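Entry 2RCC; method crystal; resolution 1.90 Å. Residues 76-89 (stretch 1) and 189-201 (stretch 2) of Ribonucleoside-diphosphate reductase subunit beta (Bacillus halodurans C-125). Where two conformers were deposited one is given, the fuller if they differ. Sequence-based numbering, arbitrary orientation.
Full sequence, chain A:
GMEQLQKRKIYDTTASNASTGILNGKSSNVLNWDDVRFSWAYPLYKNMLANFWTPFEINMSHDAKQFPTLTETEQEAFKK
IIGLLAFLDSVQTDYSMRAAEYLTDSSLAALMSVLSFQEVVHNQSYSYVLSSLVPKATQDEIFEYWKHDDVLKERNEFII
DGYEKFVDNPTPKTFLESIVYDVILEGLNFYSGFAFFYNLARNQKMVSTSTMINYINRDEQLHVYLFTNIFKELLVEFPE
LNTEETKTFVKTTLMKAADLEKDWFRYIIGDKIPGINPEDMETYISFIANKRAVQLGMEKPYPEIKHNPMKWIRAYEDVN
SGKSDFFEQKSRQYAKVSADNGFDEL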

ATOM      1  N   GLU A  76     -16.040 -30.388   4.859  1.00 17.77           N
ATOM      2  CA  GLU A  76     -16.485 -29.888   3.558  1.00 20.13           C
ATOM      3  C   GLU A  76     -16.804 -28.398   3.540  1.00 19.93           C
ATOM      4  O   GLU A  76     -16.389 -27.703   2.613  1.00 18.40           O
ATOM      5  CB  GLU A  76     -17.667 -30.717   3.013  1.00 23.46           C
ATOM      6  CG  GLU A  76     -17.298 -32.120   2.562  1.00 30.57           C
ATOM      7  CD  GLU A  76     -16.294 -32.131   1.404  1.00 46.02           C
ATOM      8  OE1 GLU A  76     -16.445 -31.299   0.468  1.00 50.57           O
ATOM      9  OE2 GLU A  76     -15.353 -32.969   1.447  1.00 43.11           O
ATOM     10  N   ALA A  77     -17.527 -27.911   4.542  1.00 19.04           N
ATOM     11  CA  ALA A  77     -17.846 -26.486   4.664  1.00 15.70           C
ATOM     12  C   ALA A  77     -16.577 -25.665   4.789  1.00 17.07           C
ATOM     13  O   ALA A  77     -16.449 -24.645   4.151  1.00 18.42           O
ATOM     14  CB  ALA A  77     -18.787 -26.209   5.867  1.00 15.50           C
ATOM     15  N   PHE A  78     -15.647 -26.132   5.614  1.00 17.49           N
ATOM     16  CA  PHE A  78     -14.366 -25.471   5.816  1.00 17.78           C
ATOM     17  C   PHE A  78     -13.613 -25.348   4.498  1.00 16.19           C
ATOM     18  O   PHE A  78     -13.123 -24.280   4.175  1.00 18.44           O
ATOM     19  CB  PHE A  78     -13.520 -26.288   6.813  1.00 15.86           C
ATOM     20  CG  PHE A  78     -12.293 -25.575   7.343  1.00 15.99           C
ATOM     21  CD1 PHE A  78     -11.168 -25.343   6.538  1.00 20.42           C
ATOM     22  CD2 PHE A  78     -12.215 -25.215   8.683  1.00 21.62           C
ATOM     23  CE1 PHE A  78     -10.055 -24.722   7.055  1.00 21.05           C
ATOM     24  CE2 PHE A  78     -11.078 -24.584   9.184  1.00 17.36           C
ATOM     25  CZ  PHE A  78     -10.009 -24.353   8.352  1.00 20.77           C
ATOM     26  N   LYS A  79     -13.475 -26.457   3.768  1.00 18.27           N
ATOM     27  CA  LYS A  79     -12.771 -26.464   2.462  1.00 20.05           C
ATOM     28  C   LYS A  79     -13.395 -25.522   1.477  1.00 21.70           C
ATOM     29  O   LYS A  79     -12.674 -24.770   0.789  1.00 20.15           O
ATOM     30  CB  LYS A  79     -12.706 -27.892   1.877  1.00 17.92           C
ATOM     31  CG  LYS A  79     -11.680 -28.767   2.601  1.00 21.41           C
ATOM     32  CD  LYS A  79     -11.919 -30.273   2.506  1.00 25.80           C
ATOM     33  CE  LYS A  79     -11.872 -30.811   1.103  1.00 41.22           C
ATOM     34  NZ  LYS A  79     -11.984 -32.301   1.156  1.00 36.97           N
ATOM     35  N   LYS A  80     -14.731 -25.554   1.420  1.00 20.50           N
ATOM     36  CA  LYS A  80     -15.487 -24.689   0.515  1.00 21.75           C
ATOM     37  C   LYS A  80     -15.304 -23.219   0.847  1.00 22.25           C
ATOM     38  O   LYS A  80     -15.042 -22.425  -0.051  1.00 21.92           O
ATOM     39  CB  LYS A  80     -16.972 -25.022   0.513  1.00 20.51           C
ATOM     40  CG  LYS A  80     -17.323 -26.278  -0.206  1.00 23.22           C
ATOM     41  CD  LYS A  80     -18.723 -26.723   0.109  1.00 25.97           C
ATOM     42  CE  LYS A  80     -19.024 -28.088  -0.509  1.00 26.13           C
ATOM     43  NZ  LYS A  80     -19.123 -28.077  -1.988  1.00 25.62           N
ATOM     44  N   ILE A  81     -15.374 -22.873   2.126  1.00 22.78           N
ATOM     45  CA  ILE A  81     -15.258 -21.481   2.557  1.00 21.65           C
ATOM     46  C   ILE A  81     -13.808 -20.955   2.444  1.00 21.55           C
ATOM     47  O   ILE A  81     -13.583 -19.902   1.819  1.00 23.57           O
ATOM     48  CB  ILE A  81     -15.844 -21.264   3.970  1.00 20.01           C
ATOM     49  CG1 ILE A  81     -17.352 -21.582   3.998  1.00 20.40           C
ATOM     50  CG2 ILE A  81     -15.675 -19.814   4.407  1.00 18.55           C
ATOM     51  CD1 ILE A  81     -17.859 -21.816   5.431  1.00 18.16           C
ATOM     52  N   ILE A  82     -12.844 -21.670   3.013  1.00 22.36           N
ATOM     53  CA  ILE A  82     -11.440 -21.242   2.920  1.00 22.70           C
ATOM     54  C   ILE A  82     -10.985 -21.247   1.446  1.00 25.74           C
ATOM     55  O   ILE A  82     -10.317 -20.307   1.032  1.00 24.88           O
ATOM     56  CB  ILE A  82     -10.472 -22.045   3.874  1.00 23.65           C
ATOM     57  CG1 ILE A  82      -9.289 -21.170   4.253  1.00 26.51           C
ATOM     58  CG2 ILE A  82     -10.052 -23.448   3.307  1.00 20.93           C
ATOM     59  CD1 ILE A  82      -9.708 -20.051   5.279  1.00 26.02           C
ATOM     60  N   GLY A  83     -11.410 -22.269   0.679  1.00 25.65           N
ATOM     61  CA  GLY A  83     -11.141 -22.387  -0.757  1.00 24.89           C
ATOM     62  C   GLY A  83     -11.653 -21.187  -1.554  1.00 26.14           C
ATOM     63  O   GLY A  83     -10.927 -20.644  -2.383  1.00 28.40           O
ATOM     64  N   LEU A  84     -12.888 -20.760  -1.285  1.00 25.89           N
ATOM     65  CA  LEU A  84     -13.490 -19.604  -1.945  1.00 25.89           C
ATOM     66  C   LEU A  84     -12.721 -18.336  -1.595  1.00 27.60           C
ATOM     67  O   LEU A  84     -12.404 -17.533  -2.480  1.00 24.96           O
ATOM     68  CB  LEU A  84     -14.952 -19.409  -1.527  1.00 25.03           C
ATOM     69  CG  LEU A  84     -15.681 -18.258  -2.234  1.00 27.22           C
ATOM     70  CD1 LEU A  84     -15.588 -18.359  -3.762  1.00 32.09           C
ATOM     71  CD2 LEU A  84     -17.086 -18.200  -1.782  1.00 22.93           C
ATOM     72  N   LEU A  85     -12.471 -18.148  -0.297  1.00 23.26           N
ATOM     73  CA  LEU A  85     -11.694 -16.994   0.182  1.00 25.05           C
ATOM     74  C   LEU A  85     -10.305 -16.930  -0.475  1.00 22.78           C
ATOM     75  O   LEU A  85      -9.876 -15.849  -0.876  1.00 26.80           O
ATOM     76  CB  LEU A  85     -11.587 -16.997   1.717  1.00 22.16           C
ATOM     77  CG  LEU A  85     -12.911 -16.685   2.440  1.00 25.80           C
ATOM     78  CD1 LEU A  85     -12.800 -16.986   3.931  1.00 17.19           C
ATOM     79  CD2 LEU A  85     -13.328 -15.255   2.215  1.00 23.01           C
ATOM     80  N   ALA A  86      -9.635 -18.077  -0.597  1.00 17.92           N
ATOM     81  CA  ALA A  86      -8.348 -18.165  -1.281  1.00 18.31           C
ATOM     82  C   ALA A  86      -8.503 -17.923  -2.788  1.00 18.84           C
ATOM     83  O   ALA A  86      -7.667 -17.261  -3.378  1.00 17.04           O
ATOM     84  CB  ALA A  86      -7.699 -19.515  -1.021  1.00 17.32           C
ATOM     85  N   PHE A  87      -9.587 -18.435  -3.383  1.00 21.43           N
ATOM     86  CA  PHE A  87      -9.883 -18.312  -4.835  1.00 21.34           C
ATOM     87  C   PHE A  87     -10.229 -16.911  -5.308  1.00 22.05           C
ATOM     88  O   PHE A  87      -9.917 -16.586  -6.436  1.00 22.76           O
ATOM     89  CB  PHE A  87     -11.060 -19.255  -5.225  1.00 23.14           C
ATOM     90  CG  PHE A  87     -11.480 -19.195  -6.698  1.00 21.91           C
ATOM     91  CD1 PHE A  87     -10.848 -19.975  -7.648  1.00 25.90           C
ATOM     92  CD2 PHE A  87     -12.521 -18.362  -7.118  1.00 25.72           C
ATOM     93  CE1 PHE A  87     -11.226 -19.916  -8.996  1.00 23.68           C
ATOM     94  CE2 PHE A  87     -12.901 -18.301  -8.458  1.00 19.39           C
ATOM     95  CZ  PHE A  87     -12.254 -19.083  -9.392  1.00 22.07           C
ATOM     96  N   LEU A  88     -10.882 -16.105  -4.477  1.00 23.40           N
ATOM     97  CA  LEU A  88     -11.337 -14.766  -4.885  1.00 28.73           C
ATOM     98  C   LEU A  88     -10.252 -13.790  -5.373  1.00 31.23           C
ATOM     99  O   LEU A  88     -10.586 -12.848  -6.098  1.00 32.95           O
ATOM    100  CB  LEU A  88     -12.235 -14.102  -3.813  1.00 27.08           C
ATOM    101  CG  LEU A  88     -13.663 -14.653  -3.703  1.00 28.33           C
ATOM    102  CD1 LEU A  88     -14.327 -14.002  -2.552  1.00 28.95           C
ATOM    103  CD2 LEU A  88     -14.500 -14.469  -4.963  1.00 21.36           C
ATOM    104  N   ASP A  89      -8.986 -13.995  -5.005  1.00 33.73           N
ATOM    105  CA  ASP A  89      -7.905 -13.193  -5.602  1.00 36.63           C
ATOM    106  C   ASP A  89      -7.944 -13.310  -7.136  1.00 39.53           C
ATOM    107  O   ASP A  89      -7.847 -12.298  -7.822  1.00 41.08           O
ATOM    108  CB  ASP A  89      -6.535 -13.665  -5.137  1.00 37.08           C
ATOM    109  N   ASN A 189     -20.107  -8.932   3.485  1.00 18.96           N
ATOM    110  CA  ASN A 189     -19.799 -10.128   2.678  1.00 17.68           C
ATOM    111  C   ASN A 189     -18.899 -11.082   3.401  1.00 18.00           C
ATOM    112  O   ASN A 189     -17.946 -10.663   4.009  1.00 17.60           O
ATOM    113  CB  ASN A 189     -19.144  -9.778   1.333  1.00 20.35           C
ATOM    114  CG  ASN A 189     -20.124  -9.183   0.372  1.00 22.54           C
ATOM    115  OD1 ASN A 189     -21.222  -8.801   0.776  1.00 30.03           O
ATOM    116  ND2 ASN A 189     -19.757  -9.102  -0.889  1.00 34.41           N
ATOM    117  N   PHE A 190     -19.259 -12.358   3.357  1.00 19.01           N
ATOM    118  CA  PHE A 190     -18.559 -13.440   4.047  1.00 21.95           C
ATOM    119  C   PHE A 190     -18.548 -13.381   5.571  1.00 19.14           C
ATOM    120  O   PHE A 190     -17.953 -14.244   6.165  1.00 17.17           O
ATOM    121  CB  PHE A 190     -17.140 -13.670   3.484  1.00 25.38           C
ATOM    122  CG  PHE A 190     -17.134 -13.931   2.024  1.00 29.40           C
ATOM    123  CD1 PHE A 190     -17.810 -15.029   1.507  1.00 39.83           C
ATOM    124  CD2 PHE A 190     -16.483 -13.067   1.149  1.00 33.59           C
ATOM    125  CE1 PHE A 190     -17.855 -15.254   0.145  1.00 43.59           C
ATOM    126  CE2 PHE A 190     -16.511 -13.294  -0.201  1.00 37.54           C
ATOM    127  CZ  PHE A 190     -17.197 -14.379  -0.716  1.00 41.01           C
ATOM    128  N   TYR A 191     -19.297 -12.481   6.202  1.00 18.57           N
ATOM    129  CA  TYR A 191     -19.385 -12.488   7.659  1.00 17.60           C
ATOM    130  C   TYR A 191     -20.017 -13.778   8.172  1.00 18.02           C
ATOM    131  O   TYR A 191     -19.661 -14.165   9.264  1.00 17.10           O
ATOM    132  CB  TYR A 191     -20.038 -11.212   8.222  1.00 19.63           C
ATOM    133  CG  TYR A 191     -19.022 -10.063   8.334  1.00 16.41           C
ATOM    134  CD1 TYR A 191     -18.168  -9.734   7.273  1.00 18.89           C
ATOM    135  CD2 TYR A 191     -18.920  -9.302   9.500  1.00 19.05           C
ATOM    136  CE1 TYR A 191     -17.225  -8.677   7.382  1.00 19.91           C
ATOM    137  CE2 TYR A 191     -17.974  -8.256   9.614  1.00 23.02           C
ATOM    138  CZ  TYR A 191     -17.141  -7.945   8.554  1.00 21.02           C
ATOM    139  OH  TYR A 191     -16.215  -6.897   8.668  1.00 22.65           O
ATOM    140  N   SER A 192     -20.921 -14.440   7.408  1.00 14.62           N
ATOM    141  CA  SER A 192     -21.445 -15.779   7.766  0.50 16.98           C
ATOM    142  C   SER A 192     -20.337 -16.796   7.812  1.00 17.34           C
ATOM    143  O   SER A 192     -20.305 -17.678   8.676  1.00 14.78           O
ATOM    144  CB  SER A 192     -22.426 -16.322   6.725  0.50 18.17           C
ATOM    145  OG  SER A 192     -23.528 -15.481   6.572  0.50 27.10           O
ATOM    146  N   GLY A 193     -19.438 -16.695   6.828  1.00 16.88           N
ATOM    147  CA  GLY A 193     -18.319 -17.591   6.701  1.00 16.25           C
ATOM    148  C   GLY A 193     -17.319 -17.391   7.806  1.00 16.24           C
ATOM    149  O   GLY A 193     -16.837 -18.350   8.350  1.00 20.46           O
ATOM    150  N   PHE A 194     -17.029 -16.138   8.163  1.00 16.23           N
ATOM    151  CA  PHE A 194     -16.149 -15.894   9.314  1.00 16.13           C
ATOM    152  C   PHE A 194     -16.746 -16.471  10.582  1.00 16.15           C
ATOM    153  O   PHE A 194     -16.048 -17.110  11.357  1.00 16.25           O
ATOM    154  CB  PHE A 194     -15.842 -14.422   9.505  1.00 19.10           C
ATOM    155  CG  PHE A 194     -15.189 -13.746   8.286  1.00 22.87           C
ATOM    156  CD1 PHE A 194     -14.274 -14.423   7.460  1.00 24.05           C
ATOM    157  CD2 PHE A 194     -15.478 -12.429   7.998  1.00 25.62           C
ATOM    158  CE1 PHE A 194     -13.680 -13.804   6.373  1.00 22.84           C
ATOM    159  CE2 PHE A 194     -14.878 -11.788   6.880  1.00 29.81           C
ATOM    160  CZ  PHE A 194     -13.982 -12.477   6.078  1.00 23.31           C
ATOM    161  N   ALA A 195     -18.045 -16.291  10.770  1.00 19.31           N
ATOM    162  CA  ALA A 195     -18.752 -16.885  11.916  1.00 18.61           C
ATOM    163  C   ALA A 195     -18.585 -18.397  11.996  1.00 18.45           C
ATOM    164  O   ALA A 195     -18.494 -18.945  13.105  1.00 18.37           O
ATOM    165  CB  ALA A 195     -20.248 -16.506  11.886  1.00 16.13           C
ATOM    166  N   PHE A 196     -18.572 -19.071  10.840  1.00 19.43           N
ATOM    167  CA  PHE A 196     -18.328 -20.525  10.760  1.00 18.21           C
ATOM    168  C   PHE A 196     -16.990 -20.873  11.444  1.00 19.06           C
ATOM    169  O   PHE A 196     -16.913 -21.793  12.238  1.00 18.50           O
ATOM    170  CB  PHE A 196     -18.403 -21.042   9.306  1.00 16.97           C
ATOM    171  CG  PHE A 196     -17.867 -22.445   9.128  1.00 19.07           C
ATOM    172  CD1 PHE A 196     -18.694 -23.537   9.273  1.00 23.76           C
ATOM    173  CD2 PHE A 196     -16.545 -22.671   8.803  1.00 19.62           C
ATOM    174  CE1 PHE A 196     -18.208 -24.815   9.103  1.00 17.55           C
ATOM    175  CE2 PHE A 196     -16.040 -23.966   8.676  1.00 19.98           C
ATOM    176  CZ  PHE A 196     -16.869 -25.020   8.814  1.00 22.46           C
ATOM    177  N   PHE A 197     -15.942 -20.113  11.130  1.00 17.54           N
ATOM    178  CA  PHE A 197     -14.652 -20.342  11.714  1.00 17.19           C
ATOM    179  C   PHE A 197     -14.671 -20.086  13.225  1.00 16.77           C
ATOM    180  O   PHE A 197     -14.119 -20.881  13.998  1.00 21.24           O
ATOM    181  CB  PHE A 197     -13.570 -19.530  10.992  1.00 18.07           C
ATOM    182  CG  PHE A 197     -13.404 -19.924   9.557  1.00 16.33           C
ATOM    183  CD1 PHE A 197     -12.961 -21.186   9.226  1.00 18.21           C
ATOM    184  CD2 PHE A 197     -13.722 -19.058   8.544  1.00 21.15           C
ATOM    185  CE1 PHE A 197     -12.820 -21.559   7.909  1.00 17.61           C
ATOM    186  CE2 PHE A 197     -13.576 -19.435   7.227  1.00 22.18           C
ATOM    187  CZ  PHE A 197     -13.133 -20.682   6.924  1.00 20.53           C
ATOM    188  N   TYR A 198     -15.331 -19.003  13.646  1.00 18.38           N
ATOM    189  CA  TYR A 198     -15.417 -18.700  15.082  1.00 19.10           C
ATOM    190  C   TYR A 198     -16.248 -19.738  15.828  1.00 19.67           C
ATOM    191  O   TYR A 198     -15.957 -20.020  17.000  1.00 18.83           O
ATOM    192  CB  TYR A 198     -16.001 -17.300  15.336  1.00 19.96           C
ATOM    193  CG  TYR A 198     -15.246 -16.145  14.701  1.00 22.62           C
ATOM    194  CD1 TYR A 198     -13.852 -16.108  14.660  1.00 30.98           C
ATOM    195  CD2 TYR A 198     -15.941 -15.049  14.189  1.00 23.32           C
ATOM    196  CE1 TYR A 198     -13.181 -15.025  14.085  1.00 28.51           C
ATOM    197  CE2 TYR A 198     -15.290 -13.985  13.627  1.00 24.54           C
ATOM    198  CZ  TYR A 198     -13.918 -13.978  13.586  1.00 28.34           C
ATOM    199  OH  TYR A 198     -13.308 -12.905  13.028  1.00 28.55           O
ATOM    200  N   ASN A 199     -17.268 -20.303  15.162  1.00 16.63           N
ATOM    201  CA  ASN A 199     -18.106 -21.355  15.768  1.00 19.15           C
ATOM    202  C   ASN A 199     -17.251 -22.576  16.063  1.00 20.88           C
ATOM    203  O   ASN A 199     -17.495 -23.277  17.037  1.00 23.71           O
ATOM    204  CB  ASN A 199     -19.291 -21.720  14.845  1.00 17.83           C
ATOM    205  CG  ASN A 199     -20.201 -22.820  15.426  1.00 19.50           C
ATOM    206  OD1 ASN A 199     -20.772 -22.667  16.496  1.00 20.92           O
ATOM    207  ND2 ASN A 199     -20.349 -23.910  14.692  1.00 21.68           N
ATOM    208  N   LEU A 200     -16.269 -22.873  15.216  1.00 19.56           N
ATOM    209  CA  LEU A 200     -15.351 -24.003  15.493  1.00 18.51           C
ATOM    210  C   LEU A 200     -14.454 -23.729  16.694  1.00 19.23           C
ATOM    211  O   LEU A 200     -14.328 -24.569  17.598  1.00 20.73           O
ATOM    212  CB  LEU A 200     -14.481 -24.360  14.259  1.00 19.41           C
ATOM    213  CG  LEU A 200     -15.201 -24.956  13.038  1.00 17.39           C
ATOM    214  CD1 LEU A 200     -14.262 -25.159  11.863  1.00 17.92           C
ATOM    215  CD2 LEU A 200     -15.872 -26.295  13.391  1.00 24.51           C
ATOM    216  N   ALA A 201     -13.905 -22.529  16.728  1.00 18.73           N
ATOM    217  CA  ALA A 201     -12.914 -22.140  17.710  1.00 19.53           C
ATOM    218  C   ALA A 201     -13.493 -21.925  19.090  1.00 20.26           C
ATOM    219  O   ALA A 201     -12.810 -22.217  20.055  1.00 18.36           O
ATOM    220  CB  ALA A 201     -12.141 -20.915  17.235  1.00 20.11           C
TER

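A helix running through stretch 1 from Glu76, already under way before it, crosses a helix that begins at Tyr191 and continues beyond Ala201 in this part of the reductase subunit. Their N-to-C directions differ by 133°, so they run broadly but obliquely antiparallel, and their axes approach to 10.5 Å. That is a wide spacing, in keeping with the large phenylalanine side chains that lie between them. The register follows from the opposed directions: Phe78 lies near Phe197, Ile81 near Gly193, and Leu85 near Phe190. The closest of these approaches is at the middle pair, where Ile81 CA and Gly193 CA are 6.5 Å apart. Each helix satisfies its own backbone through i to i+4 hydrogen bonds, such as Ile81 N to Ala77 O at 2.9 Å and Phe194 N to Phe190 O at 2.9 Å. No hydrogen bond passes between the stretches, and the contact is made by apolar and aromatic packing.

Gly193 suits the close approach because it has no side chain. Ile81 CG2 comes to 4.1 Å from Gly193 CA, and a CB built on the glycine would point toward the first helix and lie only 3.2 Å from that same methyl, a tight fit. Ile81 exploits its branched shape: CG2 also touches Phe197 CE2 at 3.5 Å, while CD1 sits over the face of the Phe196 ring, 4.1 Å from its centroid. This last contact is a CH-pi interaction, in which a weakly polarised methyl meets the electron-rich face of an aromatic ring.

Phe197 is the knob of the interface. Its CA-to-CB bond points sideways, but the m rotamer at chi1 carries the ring into a hole formed by Phe78, Ile81, Ile82 and Leu85. A flat, rigid ring can fill such a hole while offering its edge to another aromatic. Here the edge of Phe197 meets the face of Phe78, with centroids 5.1 Å apart and planes at 87°, a geometry that sets partly positive ring hydrogens against a pi cloud. Ile82 CD1 closes on Phe197 CZ at 3.9 Å.

Near the start of the first stretch, small and large residues complement each other. Ala77, whose CB points toward the second helix, lets its methyl rest against the Phe196 ring, with Ala77 CB 3.6 Å from Phe196 CE1. Leu200 CD1 approaches the edge of the Phe78 ring, 3.8 Å from Phe78 CD2.

At the other end, Phe190 occupies the N-cap position of the second helix, with positive phi; its CA-to-CB bond points toward the first stretch, and its ring meets three leucines. Leu85 CD2 lies over one face, 4.3 Å from the ring centroid, in a second CH-pi contact. Leu84 CD2 reaches Phe190 CE1 at 3.6 Å, and Leu88 CD1 comes to 3.3 Å from Phe190 CE2, a snug contact. Flexible leucine side chains can mould themselves around a flat ring in this way.

The charged side chains of Glu76 and Lys79 keep clear of this apolar seam: their CA-to-CB bonds point away from it, and the two pair in a salt bridge, with Lys79 NZ 3.4 Å from Glu76 OE2, its hydrogen bond weak.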